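Intimin adherence protein (Escherichia coli O157:H7, PDB 3NCX) probably mediates attachment of the bacterium to host cells by binding the translocated intimin receptor Tir through its C-terminal, C-type lectin-like region. Local coordinates at residues Ala104-Ala109 with Trp149-Thr153; Ile112-Pro118 with Ala185-Glu189. The protein carries 1 engineered substitution. All coordinates share one frame. Residues are numbered along the deposited sequence.

Contact 1: Ala104-Ala109 with Trp149-Thr153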
loop_
_atom_site.group_PDB
_atom_site.type_symbol
_atom_site.label_atom_id
_atom_site.label_comp_id
_atom_site.label_asym_id
_atom_site.label_seq_id
_atom_site.Cartn_x
_atom_site.Cartn_y
_atom_site.Cartn_z
ATOM N N ALA A 104 -7.652 19.325 -2.193
ATOM C CA ALA A 104 -8.859 20.077 -1.869
ATOM C C ALA A 104 -8.737 20.741 -0.501
ATOM O O ALA A 104 -7.802 20.463 0.249
ATOM C CB ALA A 104 -10.076 19.160 -1.903
ATOM N N TYR A 105 -9.679 21.621 -0.181
ATOM C CA TYR A 105 -9.726 22.229 1.143
ATOM C C TYR A 105 -10.359 21.240 2.112
ATOM O O TYR A 105 -11.013 20.288 1.687
ATOM C CB TYR A 105 -10.518 23.536 1.115
ATOM C CG TYR A 105 -9.935 24.584 0.195
ATOM C CD1 TYR A 105 -8.586 24.573 -0.136
ATOM C CD2 TYR A 105 -10.732 25.582 -0.345
ATOM C CE1 TYR A 105 -8.049 25.527 -0.976
ATOM C CE2 TYR A 105 -10.205 26.541 -1.186
ATOM C CZ TYR A 105 -8.862 26.509 -1.500
ATOM O OH TYR A 105 -8.334 27.465 -2.340
ATOM N N TYR A 106 -10.165 21.461 3.407
ATOM C CA TYR A 106 -10.630 20.506 4.408
ATOM C C TYR A 106 -12.089 20.104 4.207
ATOM O O TYR A 106 -12.405 18.917 4.117
ATOM C CB TYR A 106 -10.432 21.038 5.830
ATOM C CG TYR A 106 -10.779 20.013 6.888
ATOM C CD1 TYR A 106 -12.076 19.892 7.367
ATOM C CD2 TYR A 106 -9.811 19.153 7.390
ATOM C CE1 TYR A 106 -12.398 18.950 8.325
ATOM C CE2 TYR A 106 -10.124 18.209 8.347
ATOM C CZ TYR A 106 -11.418 18.111 8.811
ATOM O OH TYR A 106 -11.733 17.172 9.766
ATOM N N ALA A 107 -12.973 21.095 4.146
ATOM C CA ALA A 107 -14.402 20.837 3.999
ATOM C C ALA A 107 -14.702 19.942 2.796
ATOM O O ALA A 107 -15.485 18.999 2.893
ATOM C CB ALA A 107 -15.168 22.145 3.897
ATOM N N ASP A 108 -14.067 20.242 1.668
ATOM C CA ASP A 108 -14.267 19.472 0.446
ATOM C C ASP A 108 -13.673 18.072 0.571
ATOM O O ASP A 108 -14.268 17.093 0.119
ATOM C CB ASP A 108 -13.652 20.204 -0.748
ATOM C CG ASP A 108 -13.848 19.459 -2.054
ATOM O OD1 ASP A 108 -14.848 18.719 -2.177
ATOM O OD2 ASP A 108 -13.001 19.613 -2.960
ATOM N N ALA A 109 -12.498 17.984 1.183
ATOM C CA ALA A 109 -11.847 16.698 1.402
ATOM C C ALA A 109 -12.753 15.792 2.223
ATOM O O ALA A 109 -12.797 14.580 2.011
ATOM C CB ALA A 109 -10.513 16.891 2.103
ATOM N N TRP A 149 -4.714 15.693 4.884
ATOM C CA TRP A 149 -5.549 16.233 5.952
ATOM C C TRP A 149 -5.712 15.222 7.080
ATOM O O TRP A 149 -5.831 14.023 6.839
ATOM C CB TRP A 149 -6.937 16.614 5.425
ATOM C CG TRP A 149 -6.982 17.872 4.609
ATOM C CD1 TRP A 149 -7.258 17.974 3.274
ATOM C CD2 TRP A 149 -6.757 19.208 5.074
ATOM N NE1 TRP A 149 -7.216 19.289 2.881
ATOM C CE2 TRP A 149 -6.909 20.067 3.967
ATOM C CE3 TRP A 149 -6.438 19.760 6.319
ATOM C CZ2 TRP A 149 -6.751 21.450 4.066
ATOM C CZ3 TRP A 149 -6.284 21.133 6.416
ATOM C CH2 TRP A 149 -6.441 21.962 5.296
ATOM N N ILE A 150 -5.710 15.712 8.314
ATOM C CA ILE A 150 -6.107 14.904 9.460
ATOM C C ILE A 150 -7.471 15.409 9.912
ATOM O O ILE A 150 -7.745 16.605 9.825
ATOM C CB ILE A 150 -5.097 15.006 10.630
ATOM C CG1 ILE A 150 -3.879 14.114 10.383
ATOM C CG2 ILE A 150 -5.747 14.588 11.939
ATOM C CD1 ILE A 150 -2.993 14.567 9.255
ATOM N N LYS A 151 -8.333 14.506 10.370
ATOM C CA LYS A 151 -9.647 14.910 10.857
ATOM C C LYS A 151 -9.504 15.918 11.994
ATOM O O LYS A 151 -8.911 15.618 13.031
ATOM C CB LYS A 151 -10.461 13.703 11.316
ATOM C CG LYS A 151 -11.856 14.059 11.808
ATOM C CD LYS A 151 -12.691 12.819 12.071
ATOM C CE LYS A 151 -14.062 13.188 12.611
ATOM N NZ LYS A 151 -14.791 14.106 11.692
ATOM N N GLN A 152 -10.047 17.113 11.789
ATOM C CA GLN A 152 -9.883 18.209 12.739
ATOM C C GLN A 152 -10.599 17.955 14.062
ATOM O O GLN A 152 -11.733 17.474 14.085
ATOM C CB GLN A 152 -10.353 19.533 12.126
ATOM C CG GLN A 152 -11.830 19.571 11.760
ATOM C CD GLN A 152 -12.252 20.905 11.168
ATOM O OE1 GLN A 152 -13.436 21.147 10.936
ATOM N NE2 GLN A 152 -11.281 21.777 10.920
ATOM N N THR A 153 -9.926 18.285 15.159
ATOM C CA THR A 153 -10.504 18.140 16.489
ATOM C C THR A 153 -11.651 19.127 16.685
ATOM O O THR A 153 -11.945 19.937 15.805
ATOM C CB THR A 153 -9.457 18.377 17.593
ATOM O OG1 THR A 153 -9.150 19.775 17.674
ATOM C CG2 THR A 153 -8.187 17.593 17.303
#

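Contact 2: Ile112-Pro118 with Ala185-Glu189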
loop_
_atom_site.group_PDB
_atom_site.type_symbol
_atom_site.label_atom_id
_atom_site.label_comp_id
_atom_site.label_asym_id
_atom_site.label_seq_id
_atom_site.Cartn_x
_atom_site.Cartn_y
_atom_site.Cartn_z
ATOM N N ILE A 112 -15.497 14.524 -0.125
ATOM C CA ILE A 112 -14.840 13.619 -1.061
ATOM C C ILE A 112 -14.615 12.249 -0.429
ATOM O O ILE A 112 -14.936 11.219 -1.021
ATOM C CB ILE A 112 -13.489 14.179 -1.532
ATOM C CG1 ILE A 112 -13.702 15.401 -2.425
ATOM C CG2 ILE A 112 -12.698 13.110 -2.269
ATOM C CD1 ILE A 112 -12.420 16.040 -2.898
ATOM N N CYS A 113 -14.067 12.247 0.780
ATOM C CA CYS A 113 -13.798 11.004 1.492
ATOM C C CYS A 113 -15.003 10.555 2.309
ATOM O O CYS A 113 -14.875 9.728 3.211
ATOM C CB CYS A 113 -12.575 11.157 2.399
ATOM S SG CYS A 113 -11.013 11.386 1.514
ATOM N N LYS A 114 -16.170 11.102 1.987
ATOM C CA LYS A 114 -17.395 10.759 2.697
ATOM C C LYS A 114 -17.153 10.682 4.201
ATOM O O LYS A 114 -17.554 9.721 4.859
ATOM C CB LYS A 114 -17.969 9.437 2.180
ATOM C CG LYS A 114 -18.510 9.512 0.759
ATOM C CD LYS A 114 -19.257 8.241 0.380
ATOM C CE LYS A 114 -19.892 8.364 -0.997
ATOM N NZ LYS A 114 -20.696 7.161 -1.352
ATOM N N ASN A 115 -16.485 11.702 4.731
ATOM C CA ASN A 115 -16.189 11.791 6.156
ATOM C C ASN A 115 -15.403 10.595 6.683
ATOM O O ASN A 115 -15.697 10.070 7.755
ATOM C CB ASN A 115 -17.477 11.985 6.958
ATOM C CG ASN A 115 -18.160 13.303 6.649
ATOM O OD1 ASN A 115 -18.051 14.262 7.411
ATOM N ND2 ASN A 115 -18.861 13.359 5.523
ATOM N N LEU A 116 -14.400 10.171 5.920
ATOM C CA LEU A 116 -13.527 9.079 6.335
ATOM C C LEU A 116 -12.062 9.508 6.343
ATOM O O LEU A 116 -11.169 8.709 6.059
ATOM C CB LEU A 116 -13.716 7.854 5.436
ATOM C CG LEU A 116 -15.057 7.131 5.566
ATOM C CD1 LEU A 116 -15.051 5.846 4.751
ATOM C CD2 LEU A 116 -15.362 6.840 7.029
ATOM N N LEU A 117 -11.824 10.774 6.666
ATOM C CA LEU A 117 -10.467 11.281 6.815
ATOM C C LEU A 117 -9.786 10.576 7.982
ATOM O O LEU A 117 -10.453 10.159 8.929
ATOM C CB LEU A 117 -10.487 12.790 7.058
ATOM C CG LEU A 117 -11.141 13.652 5.976
ATOM C CD1 LEU A 117 -11.206 15.104 6.425
ATOM C CD2 LEU A 117 -10.397 13.525 4.654
ATOM N N PRO A 118 -8.454 10.438 7.919
ATOM C CA PRO A 118 -7.722 9.774 9.003
ATOM C C PRO A 118 -8.049 10.396 10.357
ATOM O O PRO A 118 -8.031 11.618 10.495
ATOM C CB PRO A 118 -6.248 10.003 8.632
ATOM C CG PRO A 118 -6.257 11.076 7.587
ATOM C CD PRO A 118 -7.553 10.928 6.864
ATOM N N ALA A 185 -6.665 15.024 -0.360
ATOM C CA ALA A 185 -7.747 14.394 0.384
ATOM C C ALA A 185 -7.491 12.896 0.478
ATOM O O ALA A 185 -7.731 12.158 -0.478
ATOM C CB ALA A 185 -9.084 14.665 -0.286
ATOM N N VAL A 186 -6.993 12.452 1.627
ATOM C CA VAL A 186 -6.689 11.041 1.828
ATOM C C VAL A 186 -7.822 10.330 2.560
ATOM O O VAL A 186 -8.106 10.616 3.724
ATOM C CB VAL A 186 -5.365 10.841 2.595
ATOM C CG1 VAL A 186 -5.144 9.368 2.895
ATOM C CG2 VAL A 186 -4.200 11.397 1.793
ATOM N N CYS A 187 -8.469 9.403 1.864
ATOM C CA CYS A 187 -9.575 8.651 2.434
ATOM C C CYS A 187 -9.067 7.398 3.130
ATOM O O CYS A 187 -8.295 6.626 2.561
ATOM C CB CYS A 187 -10.586 8.275 1.349
ATOM S SG CYS A 187 -11.259 9.682 0.430
ATOM N N VAL A 188 -9.498 7.206 4.370
ATOM C CA VAL A 188 -9.156 6.004 5.111
ATOM C C VAL A 188 -10.333 5.045 5.071
ATOM O O VAL A 188 -11.352 5.271 5.724
ATOM C CB VAL A 188 -8.804 6.323 6.570
ATOM C CG1 VAL A 188 -8.488 5.044 7.328
ATOM C CG2 VAL A 188 -7.632 7.285 6.626
ATOM N N GLU A 189 -10.193 3.978 4.292
ATOM C CA GLU A 189 -11.277 3.023 4.107
ATOM C C GLU A 189 -10.867 1.610 4.515
ATOM O O GLU A 189 -11.434 1.037 5.445
ATOM C CB GLU A 189 -11.754 3.042 2.654
ATOM C CG GLU A 189 -12.158 4.425 2.164
ATOM C CD GLU A 189 -12.715 4.411 0.752
ATOM O OE1 GLU A 189 -12.833 3.314 0.166
ATOM O OE2 GLU A 189 -13.035 5.500 0.231
ATOM O OXT GLU A 189 -9.961 1.014 3.934
HETATM O O HOH W 1 -14.351 8.279 -1.068
HETATM O O HOH W 2 -14.590 7.320 1.537
#

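Contact 1: Ala104-Ala109 with Trp149-Thr153
Tyr-106 presents the edge of its phenol ring to the face of the Trp-149 indole, with centroids 5.5 Å apart and planes at 89°: an offset, edge-to-face aromatic pair. The overlap begins nearer the backbone, since Tyr-106 CB stands 3.9 Å from the centroid of the indole six-membered ring and only 3° off its normal, a well-centred CH-pi contact. Further out, Tyr-106 CD2 comes within 3.6 Å of Trp-149 CE3. The other end of the indole is held in its own plane, where Trp-149 NE1 donates to Ala-104 O at 2.9 Å and 173°, an almost linear bond to the last residue before the N-cap, Tyr-105. One turn into the helix, Ala-109 CB adds a 3.6 Å contact with Trp-149 CD1, so the indole touches both Ala-104, ahead of the helix, and its first turn. Both segments belong to the intimin C-type lectin domain, and the contact joins the start of helix 106-112 to the end of strand 147-149 and the loop that follows it. That loop is met by the far end of the tyrosine. With chi1 at -174° (t), the ring reaches across to it, until Tyr-106 OH accepts a short hydrogen bond from Gln-152 N, 2.6 Å and 164°, while Tyr-106 CE2 lies 3.2 Å from Ile-150 O near the plane of the ring. Gln-152 then folds back: its CG is 3.1 Å from Tyr-106 OH, and its NE2 lies over one ring face while making a weak hydrogen bond to Val-161 O. Ser-162, on strand 161-166, touches both Tyr-106 and Gln-152.

Contact 2: Ile112-Pro118 with Ala185-Glu189
The disulfide between Cys-113 and Cys-187 ties the end of helix 106-112 to the C-terminal strand of the intimin C-type lectin domain, the CA atoms of the two cysteines being 4.9 Å apart. The SG-SG bond is 2.0 Å long with chi3 at -87°, near the unstrained value. Cys-113 SG lies 3.5 Å from Val-186 C and 3.9 Å from Ala-185 O, so the sulfur sits against the strand backbone; Ala-185 CB adds apolar contacts with Cys-113 SG at 4.2 Å and Ile-112 CG2 at 4.4 Å. Chain direction changes just beyond: Lys-114, at positive phi, is the C-prime residue of a Schellman motif ending the helix, and the turn brings Leu-116 back to the strand. There Val-188 N donates to Leu-116 O at 2.8 Å and 159°. The Val-188 side chain fits against Leu-117 and Pro-118, CG2 lying 4.2 Å from Leu-117 C, 3.4 Å from Pro-118 CA and 3.7 Å from Pro-118 CB. Val-186 O is approached by Pro-118 CD at 3.2 Å and Leu-117 CD2 at 3.8 Å. Toward the C-terminus, Leu-116 CD1 touches Glu-189 CG at 4.1 Å. Water 2 lies between Glu-189 OE2 (2.7 Å) and Cys-113 O (2.9 Å, weak); Glu-189 OE1 is salt-bridged to Lys-99. Strand 184-188 pairs antiparallel with strand 97-103, and helix 121-131 contributes Val-123 and Leu-124 beside Pro-118, Val-186 and Val-188.

In the fold
Contacts 1 and 2 lie with centres 9 Å apart on the same side of the chain's centre, inside the C-type lectin domain, and their segments alternate along the chain. Helix 106-112 links the first segments of both: it starts in contact 1 and ends in contact 2. The joint is close, as Ala-109 CB meets Ala-185 CB at 3.6 Å and Ala-109 O lies 3.7 Å from Leu-117 CD2. The second connection is polar, a probable hydrogen bond of 2.9 Å between Lys-151 N and Pro-118 O, with Trp-149 O packed 3.1 Å from Pro-118 CG. Segment 112-118 therefore touches both strand 184-188 and segment 149-153.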